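Long-range contacts in DNA mismatch repair protein MutS (Thermus aquaticus, PDB 1EWQ), which binds mismatched DNA, probably as the recognition step of mismatch repair, and has a weak ATPase activity: residues A135-G140 against P182-N187; G157-S162 against F241-P246; L170-P175 against M250-A255; Y623-A628 against M640-E645. All coordinates share one frame; numbering follows the deposited sequence.

In the fold
Strand 134-139 opens interaction 1, strand 154-160 opens interaction 2 and helix 163-173 opens interaction 3. All three are open before helix 182-186 closes the first; 241-246 then closes the second and 250-255 the third, and each pair of these contacts crosses. Interactions 1 and 2 reach the same mixed sheet of domain II, one from strand 134-139 and one at the end strand 242-243. Interaction 3 touches both: L170 and P175 pack on A135, and H173 lies beside Y244. Interaction 4 follows in series, closing a short loop in the ATPase domain. R251 and P253 of interaction 3 pack on Y623, so interaction 3 joins domain II to the ATPase domain that holds interaction 4.

Interaction 1 of 4, residues A135-G140 against P182-N187; sequences AAIATG and PELLEN
T139 holds OG1 between its own backbone N and carbonyl carbon (chi1 63°), while E183 bends at chi2, which places CD where OE2 can meet the hydroxyl; the two side chains slide past each other in opposite directions and meet through their oxygens. The setting is the RNase H-like fold of domain II. Strand 134-139 lies beside the parallel strand 177-180, and helix 182-186, which follows that neighbour, passes the end of strand 134-139 at 84°. Beside the polar pair the contact is apolar. L184 divides its branches between two residues, CD1 going to I137 CG2 at 3.5 Å, tight for two carbons, and CD2 to T139 CG2 at 3.9 Å. Leucine suits this buried place on the helix because its fork reaches both. I137, a branched residue at home in a strand, crosses L184 at about a right angle and also packs on L166 and L170 of helix 163-173. Threonine serves both kinds of contact, with its methyl against L184 and its hydroxyl on E183. The other carboxylate oxygen, E183 OE1, forms a salt bridge with R219, whose NH1 also binds T139 O. T139 OG1 donates to E183 OE2 over 2.6 Å, arriving from above the carboxylate plane, 47° out of it.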
loop_
_atom_site.group_PDB
_atom_site.type_symbol
_atom_site.label_atom_id
_atom_site.label_comp_id
_atom_site.label_asym_id
_atom_site.label_seq_id
_atom_site.Cartn_x
_atom_site.Cartn_y
_atom_site.Cartn_z
ATOM N N ALA C 135 6.621 -12.230 20.316
ATOM C CA ALA C 135 7.833 -11.992 21.081
ATOM C C ALA C 135 7.515 -11.212 22.354
ATOM O O ALA C 135 6.542 -10.456 22.404
ATOM C CB ALA C 135 8.843 -11.221 20.228
ATOM N N ALA C 136 8.337 -11.412 23.382
ATOM C CA ALA C 136 8.176 -10.715 24.660
ATOM C C ALA C 136 9.542 -10.245 25.155
ATOM O O ALA C 136 10.506 -11.016 25.166
ATOM C CB ALA C 136 7.530 -11.635 25.690
ATOM N N ILE C 137 9.599 -8.978 25.562
ATOM C CA ILE C 137 10.809 -8.333 26.063
ATOM C C ILE C 137 10.576 -7.796 27.483
ATOM O O ILE C 137 9.578 -7.111 27.744
ATOM C CB ILE C 137 11.205 -7.128 25.160
ATOM C CG1 ILE C 137 11.601 -7.623 23.760
ATOM C CG2 ILE C 137 12.330 -6.338 25.804
ATOM C CD1 ILE C 137 11.743 -6.510 22.727
ATOM N N ALA C 138 11.497 -8.103 28.391
ATOM C CA ALA C 138 11.395 -7.640 29.772
ATOM C C ALA C 138 12.780 -7.377 30.349
ATOM O O ALA C 138 13.791 -7.700 29.727
ATOM C CB ALA C 138 10.665 -8.675 30.618
ATOM N N THR C 139 12.818 -6.786 31.538
ATOM C CA THR C 139 14.081 -6.490 32.206
ATOM C C THR C 139 14.158 -7.239 33.524
ATOM O O THR C 139 13.172 -7.803 33.981
ATOM C CB THR C 139 14.228 -4.994 32.499
ATOM O OG1 THR C 139 13.192 -4.582 33.398
ATOM C CG2 THR C 139 14.142 -4.191 31.216
ATOM N N GLY C 140 15.332 -7.243 34.142
ATOM C CA GLY C 140 15.475 -7.952 35.400
ATOM C C GLY C 140 16.717 -8.812 35.373
ATOM O O GLY C 140 16.641 -10.028 35.179
ATOM N N PRO C 182 5.828 -4.015 31.493
ATOM C CA PRO C 182 5.220 -2.775 31.981
ATOM C C PRO C 182 6.241 -1.638 32.088
ATOM O O PRO C 182 5.975 -0.512 31.668
ATOM C CB PRO C 182 4.666 -3.183 33.344
ATOM C CG PRO C 182 4.338 -4.637 33.149
ATOM C CD PRO C 182 5.543 -5.135 32.409
ATOM N N GLU C 183 7.409 -1.946 32.645
ATOM C CA GLU C 183 8.477 -0.958 32.811
ATOM C C GLU C 183 8.905 -0.306 31.501
ATOM O O GLU C 183 9.251 0.873 31.477
ATOM C CB GLU C 183 9.719 -1.601 33.439
ATOM C CG GLU C 183 9.439 -2.828 34.259
ATOM C CD GLU C 183 9.678 -4.109 33.498
ATOM O OE1 GLU C 183 8.853 -5.027 33.638
ATOM O OE2 GLU C 183 10.695 -4.210 32.781
ATOM N N LEU C 184 8.901 -1.076 30.418
ATOM C CA LEU C 184 9.316 -0.561 29.115
ATOM C C LEU C 184 8.225 0.315 28.527
ATOM O O LEU C 184 8.502 1.307 27.850
ATOM C CB LEU C 184 9.648 -1.726 28.177
ATOM C CG LEU C 184 10.749 -2.655 28.712
ATOM C CD1 LEU C 184 10.948 -3.834 27.770
ATOM C CD2 LEU C 184 12.039 -1.871 28.880
ATOM N N LEU C 185 6.980 -0.054 28.789
ATOM C CA LEU C 185 5.855 0.735 28.311
ATOM C C LEU C 185 5.835 2.042 29.111
ATOM O O LEU C 185 5.476 3.089 28.580
ATOM C CB LEU C 185 4.545 -0.038 28.494
ATOM C CG LEU C 185 4.422 -1.338 27.686
ATOM C CD1 LEU C 185 3.125 -2.066 28.047
ATOM C CD2 LEU C 185 4.465 -1.016 26.187
ATOM N N GLU C 186 6.238 1.971 30.381
ATOM C CA GLU C 186 6.295 3.145 31.268
ATOM C C GLU C 186 7.399 4.099 30.802
ATOM O O GLU C 186 7.236 5.320 30.823
ATOM C CB GLU C 186 6.625 2.737 32.714
ATOM C CG GLU C 186 5.580 1.917 33.474
ATOM C CD GLU C 186 6.151 1.341 34.783
ATOM O OE1 GLU C 186 6.754 2.112 35.567
ATOM O OE2 GLU C 186 6.005 0.123 35.029
ATOM N N ASN C 187 8.529 3.521 30.409
ATOM C CA ASN C 187 9.681 4.281 29.951
ATOM C C ASN C 187 9.392 4.914 28.600
ATOM O O ASN C 187 9.651 4.314 27.556
ATOM C CB ASN C 187 10.894 3.356 29.843
ATOM C CG ASN C 187 12.179 4.109 29.572
ATOM O OD1 ASN C 187 12.201 5.052 28.781
ATOM N ND2 ASN C 187 13.263 3.684 30.215
#

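Interaction 2 of 4, residues G157-S162 against F241-P246; sequences GTVLKS and FRFYDP
Three hydrogen bonds join G157 and T158 to R242 and Y244. Two are backbone bonds of a parallel bridge between G157 and F243: G157 N to R242 O at 2.8 Å, and Y244 N to G157 O at 3.1 Å. They add strand 242-243 to the edge of the domain II sheet, beside strand 154-160. The third comes from a side chain: T158 OG1, anti to its backbone N (chi1 -175°), donates to Y244 O at 2.9 Å from above the carbonyl plane. Y244 OH is hydrogen-bonded to E169 OE1 of helix 163-173.

Ring contacts follow. T158 CB sits over the centre of the Y244 ring, a CH-pi contact with 4.0 Å from CB to the centroid, and CG2 also touches Y244 CZ. F243 turns its edge to T158 CA and V159 N. F241 brings CZ to 3.4 Å from G157 N, a closeness that glycine allows, and its ring forms a cation-pi contact with R221. An alanine at Y244 would probably leave T158 CB without its aromatic cover and E169 OE1 without that hydroxyl.

Apolar contact is thinner, with L160 CD2 lying 4.3 Å from P246 CG. The chemistry implies a join whose register is set by backbone bonds, with the T158 hydroxyl satisfied by a carbonyl and its carbons covered by the Y244 ring.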
loop_
_atom_site.group_PDB
_atom_site.type_symbol
_atom_site.label_atom_id
_atom_site.label_comp_id
_atom_site.label_asym_id
_atom_site.label_seq_id
_atom_site.Cartn_x
_atom_site.Cartn_y
_atom_site.Cartn_z
ATOM N N GLY C 157 14.038 -18.595 24.172
ATOM C CA GLY C 157 14.387 -17.276 24.651
ATOM C C GLY C 157 15.809 -17.217 25.136
ATOM O O GLY C 157 16.483 -18.237 25.242
ATOM N N THR C 158 16.256 -16.008 25.448
ATOM C CA THR C 158 17.609 -15.798 25.919
ATOM C C THR C 158 17.704 -14.481 26.685
ATOM O O THR C 158 16.741 -13.720 26.769
ATOM C CB THR C 158 18.598 -15.763 24.725
ATOM O OG1 THR C 158 19.941 -15.676 25.216
ATOM C CG2 THR C 158 18.322 -14.563 23.842
ATOM N N VAL C 159 18.867 -14.223 27.261
ATOM C CA VAL C 159 19.078 -12.982 27.972
ATOM C C VAL C 159 20.240 -12.305 27.270
ATOM O O VAL C 159 21.176 -12.971 26.832
ATOM C CB VAL C 159 19.424 -13.216 29.462
ATOM C CG1 VAL C 159 19.788 -11.894 30.121
ATOM C CG2 VAL C 159 18.237 -13.828 30.183
ATOM N N LEU C 160 20.161 -10.988 27.127
ATOM C CA LEU C 160 21.219 -10.236 26.474
ATOM C C LEU C 160 21.680 -9.143 27.419
ATOM O O LEU C 160 20.909 -8.672 28.250
ATOM C CB LEU C 160 20.710 -9.645 25.163
ATOM C CG LEU C 160 20.219 -10.767 24.251
ATOM C CD1 LEU C 160 18.703 -10.715 24.157
ATOM C CD2 LEU C 160 20.859 -10.650 22.890
ATOM N N LYS C 161 22.941 -8.748 27.296
ATOM C CA LYS C 161 23.516 -7.733 28.173
ATOM C C LYS C 161 23.227 -6.297 27.790
ATOM O O LYS C 161 23.099 -5.436 28.662
ATOM C CB LYS C 161 25.025 -7.936 28.273
ATOM C CG LYS C 161 25.592 -8.773 27.143
ATOM C CD LYS C 161 25.314 -8.152 25.774
ATOM C CE LYS C 161 25.125 -9.256 24.756
ATOM N NZ LYS C 161 24.113 -10.194 25.293
ATOM N N SER C 162 23.121 -6.025 26.496
ATOM C CA SER C 162 22.855 -4.663 26.059
ATOM C C SER C 162 21.544 -4.549 25.295
ATOM O O SER C 162 20.915 -5.551 24.943
ATOM C CB SER C 162 24.013 -4.137 25.199
ATOM O OG SER C 162 24.159 -4.869 23.997
ATOM N N PHE C 241 10.981 -25.658 26.269
ATOM C CA PHE C 241 11.544 -24.322 26.168
ATOM C C PHE C 241 13.055 -24.359 25.988
ATOM O O PHE C 241 13.748 -25.118 26.658
ATOM C CB PHE C 241 11.241 -23.486 27.411
ATOM C CG PHE C 241 11.788 -22.085 27.336
ATOM C CD1 PHE C 241 11.081 -21.077 26.685
ATOM C CD2 PHE C 241 13.019 -21.774 27.899
ATOM C CE1 PHE C 241 11.593 -19.780 26.600
ATOM C CE2 PHE C 241 13.541 -20.479 27.818
ATOM C CZ PHE C 241 12.827 -19.481 27.169
ATOM N N ARG C 242 13.558 -23.520 25.091
ATOM C CA ARG C 242 14.985 -23.444 24.852
ATOM C C ARG C 242 15.596 -22.123 25.284
ATOM O O ARG C 242 15.290 -21.064 24.734
ATOM C CB ARG C 242 15.301 -23.666 23.379
ATOM C CG ARG C 242 15.173 -25.103 22.931
ATOM C CD ARG C 242 16.207 -25.382 21.857
ATOM N NE ARG C 242 16.014 -24.517 20.706
ATOM C CZ ARG C 242 16.974 -23.798 20.131
ATOM N NH1 ARG C 242 18.213 -23.834 20.603
ATOM N NH2 ARG C 242 16.689 -23.044 19.075
ATOM N N PHE C 243 16.461 -22.200 26.283
ATOM C CA PHE C 243 17.183 -21.041 26.777
ATOM C C PHE C 243 18.489 -21.148 25.990
ATOM O O PHE C 243 19.390 -21.902 26.373
ATOM C CB PHE C 243 17.437 -21.200 28.277
ATOM C CG PHE C 243 18.179 -20.055 28.903
ATOM C CD1 PHE C 243 18.650 -20.158 30.212
ATOM C CD2 PHE C 243 18.418 -18.882 28.195
ATOM C CE1 PHE C 243 19.348 -19.115 30.799
ATOM C CE2 PHE C 243 19.113 -17.834 28.771
ATOM C CZ PHE C 243 19.581 -17.947 30.076
ATOM N N TYR C 244 18.582 -20.426 24.874
ATOM C CA TYR C 244 19.771 -20.501 24.030
ATOM C C TYR C 244 20.790 -19.385 24.239
ATOM O O TYR C 244 20.592 -18.482 25.057
ATOM C CB TYR C 244 19.351 -20.565 22.551
ATOM C CG TYR C 244 18.716 -19.301 22.010
ATOM C CD1 TYR C 244 19.480 -18.359 21.324
ATOM C CD2 TYR C 244 17.350 -19.038 22.192
ATOM C CE1 TYR C 244 18.912 -17.188 20.831
ATOM C CE2 TYR C 244 16.768 -17.864 21.704
ATOM C CZ TYR C 244 17.563 -16.951 21.024
ATOM O OH TYR C 244 17.020 -15.802 20.522
ATOM N N ASP C 245 21.890 -19.471 23.498
ATOM C CA ASP C 245 22.954 -18.487 23.579
ATOM C C ASP C 245 23.324 -17.978 22.191
ATOM O O ASP C 245 23.918 -18.701 21.397
ATOM C CB ASP C 245 24.185 -19.101 24.242
ATOM C CG ASP C 245 25.340 -18.125 24.347
ATOM O OD1 ASP C 245 25.172 -16.927 24.001
ATOM O OD2 ASP C 245 26.422 -18.564 24.784
ATOM N N PRO C 246 22.976 -16.716 21.883
ATOM C CA PRO C 246 23.290 -16.139 20.572
ATOM C C PRO C 246 24.795 -16.055 20.349
ATOM O O PRO C 246 25.267 -16.054 19.213
ATOM C CB PRO C 246 22.615 -14.771 20.625
ATOM C CG PRO C 246 22.652 -14.434 22.095
ATOM C CD PRO C 246 22.265 -15.744 22.730
#

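Interaction 3 of 4, residues L170-P175 against M250-A255; sequences LFRHRP and MRLPEA. With EDO (1,2-ethanediol), chain G.
The F171 ring lies between two side chains: E254 CG is over the centre of one face, and R174 CD covers the opposite face, offset toward the rim. The E254 carboxylate stacks on the ring with its plane turned only 16° from it. The R172 guanidinium carries a 1,2-ethanediol molecule, probably from the crystallisation liquor, over one face, and at its edge M250 O and a water lie in plane.

F171 has CG anti to its backbone N (chi1 -175°), which sends the ring off helix 163-173 toward E254. E254, extended, lays its carboxylate against the CD1 and CE1 side of the ring, where R197 and R258 form salt bridges with OE1 and OE2. R172 NH2 donates to M250 O at 3.0 Å, in the plane of the carbonyl. R172 NH1 has a salt bridge with E169 OE2 as well. L252 CB packs against R172 NH2 at 3.7 Å, and L252 O accepts from the ethanediol O2 at 2.7 Å. Arginine suits this place because its several N-H groups can serve a carbonyl and an acid at once. A leucine in place of R172 would probably leave M250 O without its direct donor and E169 OE2 without this salt bridge.

This is packing of the RNase H-like domain II against the chain that leads into helix 254-259, at the start of the largely helical domain III, with R251 also bonded through its backbone to D620 and I622 of the ATPase domain.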
loop_
_atom_site.group_PDB
_atom_site.type_symbol
_atom_site.label_atom_id
_atom_site.label_comp_id
_atom_site.label_asym_id
_atom_site.label_seq_id
_atom_site.Cartn_x
_atom_site.Cartn_y
_atom_site.Cartn_z
ATOM N N LEU C 170 16.015 -9.476 18.270
ATOM C CA LEU C 170 14.610 -9.302 17.925
ATOM C C LEU C 170 14.461 -9.195 16.406
ATOM O O LEU C 170 13.630 -9.876 15.807
ATOM C CB LEU C 170 14.056 -8.043 18.616
ATOM C CG LEU C 170 12.547 -7.726 18.621
ATOM C CD1 LEU C 170 12.060 -7.562 17.205
ATOM C CD2 LEU C 170 11.781 -8.827 19.312
ATOM N N PHE C 171 15.287 -8.364 15.778
ATOM C CA PHE C 171 15.202 -8.185 14.334
ATOM C C PHE C 171 15.415 -9.459 13.510
ATOM O O PHE C 171 14.662 -9.723 12.575
ATOM C CB PHE C 171 16.198 -7.142 13.858
ATOM C CG PHE C 171 16.065 -6.827 12.412
ATOM C CD1 PHE C 171 15.136 -5.890 11.981
ATOM C CD2 PHE C 171 16.824 -7.506 11.467
ATOM C CE1 PHE C 171 14.962 -5.634 10.633
ATOM C CE2 PHE C 171 16.653 -7.255 10.106
ATOM C CZ PHE C 171 15.724 -6.322 9.690
ATOM N N ARG C 172 16.439 -10.242 13.834
ATOM C CA ARG C 172 16.677 -11.460 13.068
ATOM C C ARG C 172 15.478 -12.420 13.119
ATOM O O ARG C 172 15.358 -13.296 12.274
ATOM C CB ARG C 172 17.967 -12.174 13.535
ATOM C CG ARG C 172 18.251 -12.084 15.025
ATOM C CD ARG C 172 19.291 -13.089 15.568
ATOM N NE ARG C 172 20.371 -13.458 14.646
ATOM C CZ ARG C 172 21.584 -13.850 15.044
ATOM N NH1 ARG C 172 21.866 -13.904 16.345
ATOM N NH2 ARG C 172 22.510 -14.216 14.160
ATOM N N HIS C 173 14.590 -12.256 14.096
ATOM C CA HIS C 173 13.421 -13.131 14.194
ATOM C C HIS C 173 12.186 -12.548 13.535
ATOM O O HIS C 173 11.224 -13.265 13.287
ATOM C CB HIS C 173 13.100 -13.453 15.652
ATOM C CG HIS C 173 14.100 -14.357 16.305
ATOM N ND1 HIS C 173 14.017 -15.732 16.240
ATOM C CD2 HIS C 173 15.226 -14.080 17.000
ATOM C CE1 HIS C 173 15.050 -16.261 16.870
ATOM N NE2 HIS C 173 15.799 -15.280 17.339
ATOM N N ARG C 174 12.217 -11.249 13.249
ATOM C CA ARG C 174 11.094 -10.572 12.628
ATOM C C ARG C 174 9.760 -11.034 13.221
ATOM O O ARG C 174 8.919 -11.618 12.528
ATOM C CB ARG C 174 11.125 -10.795 11.107
ATOM C CG ARG C 174 12.275 -10.047 10.386
ATOM C CD ARG C 174 12.147 -8.508 10.517
ATOM N NE ARG C 174 12.079 -8.096 11.917
ATOM C CZ ARG C 174 11.687 -6.899 12.353
ATOM N NH1 ARG C 174 11.320 -5.942 11.500
ATOM N NH2 ARG C 174 11.631 -6.669 13.658
ATOM N N PRO C 175 9.548 -10.771 14.522
ATOM C CA PRO C 175 8.317 -11.158 15.215
ATOM C C PRO C 175 7.132 -10.476 14.557
ATOM O O PRO C 175 7.288 -9.425 13.949
ATOM C CB PRO C 175 8.546 -10.649 16.629
ATOM C CG PRO C 175 9.321 -9.388 16.380
ATOM C CD PRO C 175 10.333 -9.831 15.340
HETATM N N MSE C 250 26.975 -17.324 14.696
HETATM C CA MSE C 250 27.514 -16.154 14.023
HETATM C C MSE C 250 26.602 -14.962 14.284
HETATM O O MSE C 250 25.379 -15.057 14.157
HETATM C CB MSE C 250 27.601 -16.375 12.518
HETATM C CG MSE C 250 28.122 -15.154 11.776
HETATM SE SE MSE C 250 27.779 -15.217 9.882
HETATM C CE MSE C 250 29.230 -16.314 9.340
ATOM N N ARG C 251 27.206 -13.839 14.644
ATOM C CA ARG C 251 26.458 -12.616 14.896
ATOM C C ARG C 251 26.064 -11.971 13.558
ATOM O O ARG C 251 26.907 -11.802 12.669
ATOM C CB ARG C 251 27.323 -11.629 15.683
ATOM C CG ARG C 251 27.802 -12.121 17.044
ATOM C CD ARG C 251 26.667 -12.075 18.042
ATOM N NE ARG C 251 27.111 -12.335 19.408
ATOM C CZ ARG C 251 26.380 -12.076 20.491
ATOM N NH1 ARG C 251 25.165 -11.545 20.379
ATOM N NH2 ARG C 251 26.874 -12.347 21.690
ATOM N N LEU C 252 24.787 -11.610 13.431
ATOM C CA LEU C 252 24.270 -10.947 12.232
ATOM C C LEU C 252 23.418 -9.732 12.626
ATOM O O LEU C 252 22.190 -9.801 12.651
ATOM C CB LEU C 252 23.425 -11.910 11.396
ATOM C CG LEU C 252 24.150 -13.072 10.711
ATOM C CD1 LEU C 252 23.120 -13.977 10.045
ATOM C CD2 LEU C 252 25.142 -12.547 9.692
ATOM N N PRO C 253 24.070 -8.609 12.953
ATOM C CA PRO C 253 23.350 -7.392 13.343
ATOM C C PRO C 253 22.288 -7.023 12.312
ATOM O O PRO C 253 22.362 -7.439 11.155
ATOM C CB PRO C 253 24.460 -6.342 13.411
ATOM C CG PRO C 253 25.640 -7.131 13.848
ATOM C CD PRO C 253 25.527 -8.400 13.014
ATOM N N GLU C 254 21.301 -6.240 12.737
ATOM C CA GLU C 254 20.251 -5.796 11.833
ATOM C C GLU C 254 20.845 -5.052 10.634
ATOM O O GLU C 254 20.428 -5.257 9.494
ATOM C CB GLU C 254 19.271 -4.867 12.560
ATOM C CG GLU C 254 18.135 -4.370 11.661
ATOM C CD GLU C 254 17.168 -3.443 12.389
ATOM O OE1 GLU C 254 16.903 -3.679 13.594
ATOM O OE2 GLU C 254 16.663 -2.495 11.744
ATOM N N ALA C 255 21.815 -4.185 10.893
ATOM C CA ALA C 255 22.440 -3.413 9.820
ATOM C C ALA C 255 22.983 -4.337 8.734
ATOM O O ALA C 255 22.854 -4.062 7.543
ATOM C CB ALA C 255 23.564 -2.551 10.386
HETATM C C1 EDO G . 23.748 -10.776 16.280
HETATM O O1 EDO G . 24.306 -9.695 17.065
HETATM C C2 EDO G . 22.246 -10.743 16.341
HETATM O O2 EDO G . 21.726 -10.884 15.032
HETATM O O HOH W 1 24.070 -14.833 17.149
#

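Interaction 4 of 4, residues Y623-A628 against M640-E645; sequences YTRIGA and MVEMEE
E642 OE2 is held by two arginines, R625 NH1 at 3.3 Å across the contact and R666 NH1 from outside it. The first interaction is electrostatic, because the oxygen stands well out of the R625 guanidinium plane. The E642 carboxylate is instead stacked over one face of that guanidinium, their planes 29° apart.

E645 approaches differently, at the edge. R625 NE donates to E645 OE1 over 3.0 Å in a nearly straight bond (165° at the hydrogen), and that oxygen is in the guanidinium plane, although the donor meets the carboxylate from above. One arginine thus serves two acids a helical turn apart, one over its face and one at its edge. The bend of R625 at chi2 (-56°), which swings CD round, helps to fold the chain between them.

R625 also turns back on its own segment. NH1 makes a weak hydrogen bond to G627 O at 2.9 Å, and NH2 points there too, at a modelled distance too short to rely on. A water accepts from R625 NH1 at 2.8 Å and gives a weak bond to E642 OE1. Glycine suits position 627, where phi is positive; G627 N is held by D662, at a place where the sequence fits a Walker B motif, and G627 lies near the predicted P-loop without touching it.

Strand 621-625 is the edge strand of the ATPase sheet, and helix 638-652 connects it to the parallel neighbour 657-662 in a beta-alpha-beta crossover, with M640 and M643, both selenomethionine in the crystal, packing on V741 and A745 of the second subunit.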
loop_
_atom_site.group_PDB
_atom_site.type_symbol
_atom_site.label_atom_id
_atom_site.label_comp_id
_atom_site.label_asym_id
_atom_site.label_seq_id
_atom_site.Cartn_x
_atom_site.Cartn_y
_atom_site.Cartn_z
ATOM N N TYR C 623 30.092 -7.798 10.164
ATOM C CA TYR C 623 29.711 -6.424 10.486
ATOM C C TYR C 623 29.907 -5.484 9.308
ATOM O O TYR C 623 31.023 -5.297 8.829
ATOM C CB TYR C 623 30.520 -5.921 11.686
ATOM C CG TYR C 623 30.433 -6.837 12.885
ATOM C CD1 TYR C 623 31.487 -7.697 13.217
ATOM C CD2 TYR C 623 29.280 -6.873 13.670
ATOM C CE1 TYR C 623 31.395 -8.576 14.310
ATOM C CE2 TYR C 623 29.175 -7.749 14.758
ATOM C CZ TYR C 623 30.234 -8.596 15.073
ATOM O OH TYR C 623 30.104 -9.462 16.143
ATOM N N THR C 624 28.812 -4.880 8.859
ATOM C CA THR C 624 28.850 -3.974 7.727
ATOM C C THR C 624 28.570 -2.516 8.078
ATOM O O THR C 624 27.907 -2.203 9.073
ATOM C CB THR C 624 27.817 -4.397 6.651
ATOM O OG1 THR C 624 26.490 -4.264 7.180
ATOM C CG2 THR C 624 28.041 -5.844 6.227
ATOM N N ARG C 625 29.090 -1.642 7.224
ATOM C CA ARG C 625 28.911 -0.199 7.304
ATOM C C ARG C 625 28.909 0.160 5.809
ATOM O O ARG C 625 29.888 0.686 5.279
ATOM C CB ARG C 625 30.093 0.458 8.034
ATOM C CG ARG C 625 29.838 1.882 8.565
ATOM C CD ARG C 625 29.373 2.859 7.488
ATOM N NE ARG C 625 27.955 2.696 7.164
ATOM C CZ ARG C 625 27.394 3.093 6.020
ATOM N NH1 ARG C 625 28.124 3.674 5.076
ATOM N NH2 ARG C 625 26.094 2.918 5.823
ATOM N N ILE C 626 27.803 -0.168 5.137
ATOM C CA ILE C 626 27.650 0.042 3.691
ATOM C C ILE C 626 26.416 0.840 3.297
ATOM O O ILE C 626 25.340 0.652 3.861
ATOM C CB ILE C 626 27.565 -1.322 2.947
ATOM C CG1 ILE C 626 28.799 -2.171 3.239
ATOM C CG2 ILE C 626 27.451 -1.095 1.445
ATOM C CD1 ILE C 626 28.642 -3.638 2.823
ATOM N N GLY C 627 26.578 1.706 2.298
ATOM C CA GLY C 627 25.477 2.523 1.806
ATOM C C GLY C 627 24.863 3.462 2.829
ATOM O O GLY C 627 25.562 4.033 3.660
ATOM N N ALA C 628 23.547 3.640 2.744
ATOM C CA ALA C 628 22.802 4.487 3.678
ATOM C C ALA C 628 23.379 5.893 3.834
ATOM O O ALA C 628 23.884 6.440 2.827
ATOM C CB ALA C 628 22.718 3.794 5.045
HETATM N N MSE C 640 27.756 11.710 11.163
HETATM C CA MSE C 640 27.560 11.245 12.530
HETATM C C MSE C 640 26.909 9.868 12.612
HETATM O O MSE C 640 27.250 9.066 13.478
HETATM C CB MSE C 640 26.719 12.246 13.322
HETATM C CG MSE C 640 26.484 11.816 14.769
HETATM SE SE MSE C 640 25.558 13.142 15.847
HETATM C CE MSE C 640 27.106 14.003 16.586
ATOM N N VAL C 641 25.968 9.598 11.718
ATOM C CA VAL C 641 25.291 8.316 11.723
ATOM C C VAL C 641 26.263 7.199 11.387
ATOM O O VAL C 641 26.250 6.145 12.020
ATOM C CB VAL C 641 24.127 8.288 10.715
ATOM C CG1 VAL C 641 23.502 6.898 10.670
ATOM C CG2 VAL C 641 23.084 9.306 11.111
ATOM N N GLU C 642 27.114 7.432 10.396
ATOM C CA GLU C 642 28.080 6.423 10.005
ATOM C C GLU C 642 29.115 6.230 11.117
ATOM O O GLU C 642 29.599 5.117 11.330
ATOM C CB GLU C 642 28.729 6.803 8.663
ATOM C CG GLU C 642 27.678 7.184 7.608
ATOM C CD GLU C 642 28.189 7.199 6.172
ATOM O OE1 GLU C 642 29.361 7.551 5.943
ATOM O OE2 GLU C 642 27.396 6.879 5.259
HETATM N N MSE C 643 29.437 7.298 11.843
HETATM C CA MSE C 643 30.396 7.170 12.936
HETATM C C MSE C 643 29.797 6.313 14.050
HETATM O O MSE C 643 30.510 5.549 14.698
HETATM C CB MSE C 643 30.803 8.542 13.493
HETATM C CG MSE C 643 31.695 9.353 12.573
HETATM SE SE MSE C 643 33.346 8.449 12.148
HETATM C CE MSE C 643 32.867 7.701 10.430
ATOM N N GLU C 644 28.492 6.438 14.273
ATOM C CA GLU C 644 27.825 5.636 15.297
ATOM C C GLU C 644 27.938 4.166 14.912
ATOM O O GLU C 644 28.268 3.322 15.743
ATOM C CB GLU C 644 26.341 6.015 15.421
ATOM C CG GLU C 644 26.085 7.291 16.196
ATOM C CD GLU C 644 24.602 7.608 16.342
ATOM O OE1 GLU C 644 24.266 8.504 17.136
ATOM O OE2 GLU C 644 23.771 6.974 15.662
ATOM N N GLU C 645 27.663 3.860 13.647
ATOM C CA GLU C 645 27.747 2.481 13.183
ATOM C C GLU C 645 29.170 1.938 13.345
ATOM O O GLU C 645 29.360 0.802 13.778
ATOM C CB GLU C 645 27.309 2.388 11.723
ATOM C CG GLU C 645 25.824 2.636 11.502
ATOM C CD GLU C 645 25.456 2.712 10.022
ATOM O OE1 GLU C 645 25.922 1.848 9.235
ATOM O OE2 GLU C 645 24.684 3.629 9.654
HETATM O O HOH W 2 30.464 5.038 5.559
#